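Side-chain contact in hypothetical protein PH0822 (PDB 2YX6), which is of unknown function but binds ADP and belongs to the dinitrogenase iron-molybdenum cofactor biosynthesis family: residues Ala4-Asp9 and Lys19-Ser24. Sequence-based numbering, arbitrary orientation.
Sequences AIPAED and KHFGRS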
loop_
_atom_site.group_PDB
_atom_site.type_symbol
_atom_site.label_atom_id
_atom_site.label_comp_id
_atom_site.label_asym_id
_atom_site.label_seq_id
_atom_site.Cartn_x
_atom_site.Cartn_y
_atom_site.Cartn_z
ATOM N N ALA A 4 -3.285 6.487 -6.924
ATOM C CA ALA A 4 -2.475 7.105 -7.979
ATOM C C ALA A 4 -1.897 6.021 -8.926
ATOM O O ALA A 4 -1.395 5.032 -8.460
ATOM C CB ALA A 4 -1.306 7.840 -7.320
ATOM N N ILE A 5 -1.921 6.270 -10.224
ATOM C CA ILE A 5 -1.483 5.313 -11.217
ATOM C C ILE A 5 -0.733 6.042 -12.339
ATOM O O ILE A 5 -1.275 6.929 -12.948
ATOM C CB ILE A 5 -2.653 4.490 -11.825
ATOM C CG1 ILE A 5 -3.418 3.711 -10.748
ATOM C CG2 ILE A 5 -2.107 3.524 -12.916
ATOM C CD1 ILE A 5 -4.614 4.272 -10.482
ATOM N N PRO A 6 0.522 5.616 -12.633
ATOM C CA PRO A 6 1.277 6.262 -13.729
ATOM C C PRO A 6 0.688 5.829 -15.072
ATOM O O PRO A 6 0.414 4.620 -15.255
ATOM C CB PRO A 6 2.710 5.727 -13.560
ATOM C CG PRO A 6 2.549 4.322 -12.952
ATOM C CD PRO A 6 1.248 4.472 -12.037
ATOM N N ALA A 7 0.429 6.784 -15.978
ATOM C CA ALA A 7 -0.212 6.467 -17.248
ATOM C C ALA A 7 0.777 6.614 -18.369
ATOM O O ALA A 7 1.650 7.488 -18.319
ATOM C CB ALA A 7 -1.388 7.384 -17.498
ATOM N N GLU A 8 0.599 5.790 -19.397
ATOM C CA GLU A 8 1.451 5.809 -20.568
ATOM C C GLU A 8 1.091 6.973 -21.545
ATOM O O GLU A 8 1.929 7.489 -22.288
ATOM C CB GLU A 8 1.347 4.441 -21.246
ATOM C CG GLU A 8 2.142 4.302 -22.530
ATOM C CD GLU A 8 1.781 3.036 -23.312
ATOM O OE1 GLU A 8 1.632 1.954 -22.692
ATOM O OE2 GLU A 8 1.630 3.128 -24.559
ATOM N N ASP A 9 -0.163 7.389 -21.512
ATOM C CA ASP A 9 -0.763 8.315 -22.454
ATOM C C ASP A 9 -1.519 9.294 -21.602
ATOM O O ASP A 9 -1.697 9.049 -20.414
ATOM C CB ASP A 9 -1.816 7.548 -23.277
ATOM C CG ASP A 9 -1.211 6.549 -24.221
ATOM O OD1 ASP A 9 0.002 6.654 -24.545
ATOM O OD2 ASP A 9 -1.954 5.637 -24.665
ATOM N N LYS A 19 4.906 1.486 -18.027
ATOM C CA LYS A 19 5.820 0.474 -17.533
ATOM C C LYS A 19 6.965 1.045 -16.666
ATOM O O LYS A 19 7.514 0.321 -15.842
ATOM C CB LYS A 19 6.311 -0.459 -18.676
ATOM C CG LYS A 19 5.130 -1.372 -19.257
ATOM C CD LYS A 19 5.640 -2.601 -20.067
ATOM C CE LYS A 19 4.540 -3.627 -20.195
ATOM N NZ LYS A 19 3.580 -3.397 -19.053
ATOM N N HIS A 20 7.301 2.331 -16.812
ATOM C CA HIS A 20 8.348 2.930 -15.955
ATOM C C HIS A 20 7.841 4.116 -15.146
ATOM O O HIS A 20 7.680 5.198 -15.680
ATOM C CB HIS A 20 9.588 3.377 -16.764
ATOM C CG HIS A 20 10.345 2.241 -17.395
ATOM N ND1 HIS A 20 11.076 1.333 -16.659
ATOM C CD2 HIS A 20 10.514 1.892 -18.699
ATOM C CE1 HIS A 20 11.648 0.462 -17.476
ATOM N NE2 HIS A 20 11.311 0.771 -18.718
ATOM N N PHE A 21 7.643 3.910 -13.849
ATOM C CA PHE A 21 7.286 4.996 -12.966
ATOM C C PHE A 21 8.455 6.001 -13.018
ATOM O O PHE A 21 9.635 5.656 -13.185
ATOM C CB PHE A 21 7.029 4.506 -11.533
ATOM C CG PHE A 21 6.831 5.613 -10.562
ATOM C CD1 PHE A 21 7.929 6.249 -9.977
ATOM C CD2 PHE A 21 5.543 6.069 -10.271
ATOM C CE1 PHE A 21 7.770 7.330 -9.128
ATOM C CE2 PHE A 21 5.360 7.153 -9.416
ATOM C CZ PHE A 21 6.454 7.785 -8.851
ATOM N N GLY A 22 8.175 7.260 -12.905
ATOM C CA GLY A 22 9.375 8.118 -12.785
ATOM C C GLY A 22 9.648 8.747 -14.123
ATOM O O GLY A 22 9.697 9.957 -14.220
ATOM N N ARG A 23 9.733 7.948 -15.181
ATOM C CA ARG A 23 9.786 8.567 -16.502
ATOM C C ARG A 23 8.398 8.861 -17.084
ATOM O O ARG A 23 8.263 9.561 -18.062
ATOM C CB ARG A 23 10.663 7.750 -17.446
ATOM C CG ARG A 23 12.172 7.967 -17.181
ATOM C CD ARG A 23 12.673 7.565 -15.743
ATOM N NE ARG A 23 12.608 6.124 -15.423
ATOM C CZ ARG A 23 13.143 5.572 -14.327
ATOM N NH1 ARG A 23 13.031 4.261 -14.135
ATOM N NH2 ARG A 23 13.781 6.331 -13.427
ATOM N N SER A 24 7.352 8.380 -16.430
ATOM C CA SER A 24 5.988 8.644 -16.872
ATOM C C SER A 24 5.573 10.150 -16.741
ATOM O O SER A 24 6.027 10.886 -15.851
ATOM C CB SER A 24 5.041 7.753 -16.099
ATOM O OG SER A 24 4.693 8.487 -14.960
#
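Pro6, on the first strand of the sheet, and Ser24, at the end of an irregular loop segment, bring the two backbones closest, their CA atoms lying 6.1 Å apart. Both side chains set out toward the other segment, and Pro6 CB lies 3.7 Å from Ser24 OG and 4.0 Å from Ser24 CB. The serine hydroxyl sits between its backbone N and carbonyl carbon (chi1 90°), which brings OG against the proline ring. The contact is van der Waals, and it leaves the buried OG with no polar partner in the model. The methylene of Ser24 also reaches the strand backbone, CB standing 4.1 Å from Ala7 O, whereas the methyl of Ala7 points away from the loop and touches Tyr26 and Ile95. Phe21 adds the second apolar touch, its CD2 lying 4.4 Å from Pro6 CB, with the ring oblique to that carbon. With CG anti to the backbone N (chi1 173°), the ring is carried inward, packing at steep angles against Phe27 and Phe80 and also touching Leu55.

In the mixed sheet, strand 2-7 is central, antiparallel to strand 26-33 on one side and parallel to strand 66-68 on the other. Residues 19-24 belong to the connection between strands 2-7 and 26-33, and fold back against Pro6 and Ala7. Within this loop, a weak hydrogen bond from Arg23 N to Phe21 O spans Gly22, whose positive phi of 101° is consistent with a gamma turn centred there; another weak hydrogen bond, Ser24 N to His20 O at 3.3 Å, closes a wider loop around it. The Phe21 side chain lies about 7 Å from that of Val87, a residue of the ADP site, which is empty in this chain.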